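Local coordinates for TCP pilus virulence regulatory protein (PDB 4MLO) that activates transcription of virulence genes in Vibrio cholerae as an AraC-family DNA-binding regulator that holds the fatty acid palmitoleic acid in a pocket, at residues Asn28-Phe33 with Ser161-Asp166. Numbering follows the deposited sequence.
Sequences NDYKMF and SIFITD. With PAM (palmitoleic acid), chain E.
Tyr30, beside Lys31 in the cupin-like domain, reaches into the loop that follows helix 141-159, where Phe163, Ile164 and Thr165 receive it in a buried aromatic and polar contact. The case illustrates how neighbouring residues of a cupin-like fold can serve two different surroundings: strand 31-35 sends Lys31 and Phe33 to the fatty acid, while their neighbour Tyr30 points toward the loop leading to helix 170-180. Its chi1 of -68° sets CG anti to the carbonyl carbon, starting the side chain toward that loop. The tyrosine ring meets Phe163 edge-to-face, the planes inclined at 60° and the centroids 5.1 Å apart. Tyr30 CD2 comes nearest to Phe163 CZ, at 3.6 Å, and Tyr30 CE2 stands over the centre of the phenylalanine face. A methyl group lies in turn over one face of the tyrosine: Ile164 CD1 is 3.9 Å from the centroid of the Tyr30 ring, almost on its normal, a CH-pi contact. The backbone N-H groups of Phe163 and Ile164 both donate to OE2 of Glu156 in helix 141-159. At the tip, Thr165 N donates to Tyr30 OH over 3.0 Å with an angle of 154° at the hydrogen. A water lies 2.6 Å from Tyr30 OH and a second, at 3.3 Å, is a longer contact; the hydroxyl thus has three polar neighbours. On the ligand side, Lys31 NZ donates to Thr85 OG1 and, over 2.9 Å, to palmitoleic acid O2; Tyr12 and Lys230 are also hydrogen-bonded to the fatty acid, and the nearby lysines would be expected to stabilise its negative charge. On the loop side, the first water lies in the plane of the tyrosine ring and donates to Thr165 O at 2.8 Å, while the second joins Tyr30 OH to Thr165 OG1.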
ATOM      1  N   ASN A  28      -0.162  -0.518  -4.464  1.00 14.64           N
ATOM      2  CA  ASN A  28      -1.077  -0.494  -5.606  0.50 16.00           C
ATOM      3  C   ASN A  28      -2.368   0.239  -5.291  1.00 17.99           C
ATOM      4  O   ASN A  28      -3.019   0.782  -6.194  1.00 18.48           O
ATOM      5  CB  ASN A  28      -1.408  -1.921  -6.034  0.50 14.62           C
ATOM      6  CG  ASN A  28      -2.202  -1.956  -7.307  0.50 25.62           C
ATOM      7  OD1 ASN A  28      -1.678  -1.615  -8.342  0.50 25.74           O
ATOM      8  ND2 ASN A  28      -3.477  -2.343  -7.234  0.50 21.29           N
ATOM      9  N   ASP A  29      -2.772   0.223  -4.022  1.00 15.34           N
ATOM     10  CA  ASP A  29      -3.986   0.861  -3.527  1.00 16.04           C
ATOM     11  C   ASP A  29      -3.716   1.350  -2.110  1.00 16.64           C
ATOM     12  O   ASP A  29      -2.808   0.860  -1.447  1.00 17.79           O
ATOM     13  CB  ASP A  29      -5.167  -0.111  -3.512  1.00 21.11           C
ATOM     14  CG  ASP A  29      -5.780  -0.268  -4.888  1.00 34.70           C
ATOM     15  OD1 ASP A  29      -6.260   0.750  -5.438  1.00 34.24           O
ATOM     16  OD2 ASP A  29      -5.749  -1.387  -5.417  1.00 31.04           O
ATOM     17  N   TYR A  30      -4.496   2.322  -1.640  1.00 16.20           N
ATOM     18  CA  TYR A  30      -4.307   2.849  -0.293  1.00 14.03           C
ATOM     19  C   TYR A  30      -4.412   1.724   0.725  1.00 17.59           C
ATOM     20  O   TYR A  30      -5.272   0.852   0.604  1.00 21.22           O
ATOM     21  CB  TYR A  30      -5.342   3.931   0.033  1.00 18.57           C
ATOM     22  CG  TYR A  30      -5.140   5.156  -0.776  1.00 14.78           C
ATOM     23  CD1 TYR A  30      -5.848   5.353  -1.948  1.00 17.80           C
ATOM     24  CD2 TYR A  30      -4.191   6.095  -0.406  1.00 15.16           C
ATOM     25  CE1 TYR A  30      -5.620   6.501  -2.742  1.00 21.42           C
ATOM     26  CE2 TYR A  30      -3.969   7.243  -1.172  1.00 20.95           C
ATOM     27  CZ  TYR A  30      -4.689   7.424  -2.333  1.00 19.84           C
ATOM     28  OH  TYR A  30      -4.463   8.536  -3.100  1.00 16.95           O
ATOM     29  N   LYS A  31      -3.492   1.718   1.703  1.00 18.35           N
ATOM     30  CA  LYS A  31      -3.445   0.653   2.712  1.00 19.53           C
ATOM     31  C   LYS A  31      -3.377   1.229   4.114  1.00 20.62           C
ATOM     32  O   LYS A  31      -2.810   2.293   4.348  1.00 19.09           O
ATOM     33  CB  LYS A  31      -2.235  -0.290   2.506  1.00 23.10           C
ATOM     34  CG  LYS A  31      -2.441  -1.224   1.334  1.00 27.41           C
ATOM     35  CD  LYS A  31      -1.269  -2.122   1.113  1.00 32.48           C
ATOM     36  CE  LYS A  31      -1.375  -2.797  -0.225  1.00 33.10           C
ATOM     37  NZ  LYS A  31      -2.343  -3.909  -0.161  1.00 27.57           N
ATOM     38  N   MET A  32      -3.939   0.483   5.064  1.00 17.98           N
ATOM     39  CA  MET A  32      -3.839   0.812   6.474  1.00 17.20           C
ATOM     40  C   MET A  32      -3.496  -0.483   7.188  1.00 19.68           C
ATOM     41  O   MET A  32      -4.002  -1.543   6.809  1.00 25.95           O
ATOM     42  CB  MET A  32      -5.142   1.403   7.012  1.00 19.21           C
ATOM     43  CG  MET A  32      -5.574   2.673   6.295  1.00 21.39           C
ATOM     44  SD  MET A  32      -7.272   3.223   6.711  1.00 29.59           S
ATOM     45  CE  MET A  32      -7.042   3.703   8.411  1.00 36.32           C
ATOM     46  N   PHE A  33      -2.597  -0.426   8.171  1.00 19.27           N
ATOM     47  CA  PHE A  33      -2.334  -1.644   8.929  1.00 20.84           C
ATOM     48  C   PHE A  33      -2.021  -1.317  10.380  1.00 20.00           C
ATOM     49  O   PHE A  33      -1.696  -0.184  10.736  1.00 23.55           O
ATOM     50  CB  PHE A  33      -1.215  -2.504   8.297  1.00 24.33           C
ATOM     51  CG  PHE A  33       0.177  -1.948   8.420  1.00 22.15           C
ATOM     52  CD1 PHE A  33       0.745  -1.239   7.370  1.00 21.38           C
ATOM     53  CD2 PHE A  33       0.953  -2.190   9.554  1.00 24.01           C
ATOM     54  CE1 PHE A  33       2.043  -0.759   7.454  1.00 21.36           C
ATOM     55  CE2 PHE A  33       2.262  -1.714   9.645  1.00 25.08           C
ATOM     56  CZ  PHE A  33       2.805  -0.996   8.594  1.00 26.65           C
ATOM     57  N   SER A 161      -0.167  17.334   5.255  1.00 25.60           N
ATOM     58  CA  SER A 161       0.267  16.541   4.104  1.00 26.89           C
ATOM     59  C   SER A 161      -0.913  15.850   3.434  1.00 23.93           C
ATOM     60  O   SER A 161      -1.820  15.351   4.104  1.00 24.96           O
ATOM     61  CB  SER A 161       1.265  15.444   4.515  1.00 30.96           C
ATOM     62  OG  SER A 161       2.488  16.007   4.948  1.00 41.12           O
ATOM     63  N   ILE A 162      -0.844  15.758   2.110  1.00 23.58           N
ATOM     64  CA  ILE A 162      -1.866  15.069   1.327  1.00 24.41           C
ATOM     65  C   ILE A 162      -1.692  13.568   1.501  1.00 26.16           C
ATOM     66  O   ILE A 162      -0.584  13.036   1.349  1.00 30.12           O
ATOM     67  CB  ILE A 162      -1.758  15.462  -0.156  1.00 26.57           C
ATOM     68  CG1 ILE A 162      -2.114  16.937  -0.369  1.00 27.17           C
ATOM     69  CG2 ILE A 162      -2.659  14.570  -1.029  1.00 38.37           C
ATOM     70  CD1 ILE A 162      -3.547  17.295  -0.049  1.00 27.30           C
ATOM     71  N   PHE A 163      -2.787  12.880   1.823  1.00 19.77           N
ATOM     72  CA  PHE A 163      -2.837  11.427   1.759  1.00 23.84           C
ATOM     73  C   PHE A 163      -3.583  10.978   0.507  1.00 24.09           C
ATOM     74  O   PHE A 163      -3.025  10.243  -0.307  1.00 19.50           O
ATOM     75  CB  PHE A 163      -3.492  10.841   3.018  1.00 22.28           C
ATOM     76  CG  PHE A 163      -3.482   9.330   3.053  1.00 20.03           C
ATOM     77  CD1 PHE A 163      -4.673   8.614   3.071  1.00 17.19           C
ATOM     78  CD2 PHE A 163      -2.277   8.629   3.030  1.00 23.80           C
ATOM     79  CE1 PHE A 163      -4.678   7.245   3.079  1.00 19.99           C
ATOM     80  CE2 PHE A 163      -2.275   7.225   3.033  1.00 17.09           C
ATOM     81  CZ  PHE A 163      -3.478   6.551   3.073  1.00 19.29           C
ATOM     82  N   ILE A 164      -4.805  11.466   0.299  1.00 20.93           N
ATOM     83  CA  ILE A 164      -5.562  11.121  -0.913  1.00 21.73           C
ATOM     84  C   ILE A 164      -5.088  12.037  -2.040  1.00 23.47           C
ATOM     85  O   ILE A 164      -5.483  13.203  -2.150  1.00 23.09           O
ATOM     86  CB  ILE A 164      -7.075  11.211  -0.707  1.00 26.84           C
ATOM     87  CG1 ILE A 164      -7.515  10.358   0.492  1.00 24.58           C
ATOM     88  CG2 ILE A 164      -7.812  10.790  -1.996  1.00 21.49           C
ATOM     89  CD1 ILE A 164      -7.113   8.880   0.391  1.00 22.33           C
ATOM     90  N   THR A 165      -4.264  11.477  -2.906  1.00 21.57           N
ATOM     91  CA  THR A 165      -3.627  12.220  -3.983  1.00 19.87           C
ATOM     92  C   THR A 165      -4.636  12.601  -5.041  1.00 22.84           C
ATOM     93  O   THR A 165      -5.638  11.925  -5.246  1.00 24.82           O
ATOM     94  CB  THR A 165      -2.511  11.387  -4.611  1.00 23.67           C
ATOM     95  OG1 THR A 165      -1.558  11.055  -3.591  1.00 27.35           O
ATOM     96  CG2 THR A 165      -1.801  12.152  -5.699  1.00 32.45           C
ATOM     97  N   ASP A 166      -4.333  13.691  -5.740  1.00 28.69           N
ATOM     98  CA  ASP A 166      -5.202  14.175  -6.799  1.00 40.10           C
ATOM     99  C   ASP A 166      -5.210  13.247  -8.012  1.00 37.02           C
ATOM    100  O   ASP A 166      -4.181  12.678  -8.400  1.00 24.98           O
ATOM    101  CB  ASP A 166      -4.760  15.564  -7.229  1.00 40.87           C
ATOM    102  CG  ASP A 166      -5.725  16.181  -8.191  1.00 52.17           C
ATOM    103  OD1 ASP A 166      -6.633  16.898  -7.729  1.00 60.22           O
ATOM    104  OD2 ASP A 166      -5.598  15.912  -9.402  1.00 54.99           O
TER
HETATM  105  C1  PAM E 304      -0.280  -6.948   1.254  1.00 24.28           C
HETATM  106  O1  PAM E 304      -1.139  -7.507   1.988  1.00 26.37           O
HETATM  107  O2  PAM E 304      -0.615  -6.144   0.353  1.00 21.44           O
HETATM  108  C2  PAM E 304       1.183  -7.253   1.426  1.00 18.68           C
HETATM  109  C3  PAM E 304       2.002  -5.990   1.733  1.00 24.60           C
HETATM  110  C4  PAM E 304       1.499  -5.353   3.027  1.00 28.48           C
HETATM  111  C5  PAM E 304       2.314  -4.131   3.437  1.00 34.25           C
HETATM  112  C6  PAM E 304       1.688  -3.431   4.642  1.00 28.24           C
HETATM  113  C7  PAM E 304       1.651  -4.311   5.891  1.00 24.46           C
HETATM  114  C8  PAM E 304       3.049  -4.553   6.432  1.00 26.97           C
HETATM  115  C9  PAM E 304       3.053  -5.489   7.636  1.00 28.97           C
HETATM  116  C10 PAM E 304       2.882  -6.814   7.550  1.00 38.18           C
HETATM  117  C11 PAM E 304       2.621  -7.522   6.231  1.00 33.05           C
HETATM  118  C12 PAM E 304       3.185  -8.943   6.189  1.00 29.10           C
HETATM  119  C13 PAM E 304       3.188  -9.405   4.729  1.00 28.86           C
HETATM  120  C14 PAM E 304       4.105 -10.571   4.423  1.00 29.43           C
HETATM  121  C15 PAM E 304       5.556 -10.276   4.782  1.00 31.29           C
HETATM  122  C16 PAM E 304       6.519 -11.105   3.970  1.00 28.98           C
HETATM  123  O   HOH W   1      -6.066   9.161  -5.086  1.00 28.04           O
HETATM  124  O   HOH W   2      -1.496   8.493  -4.470  1.00 43.06           O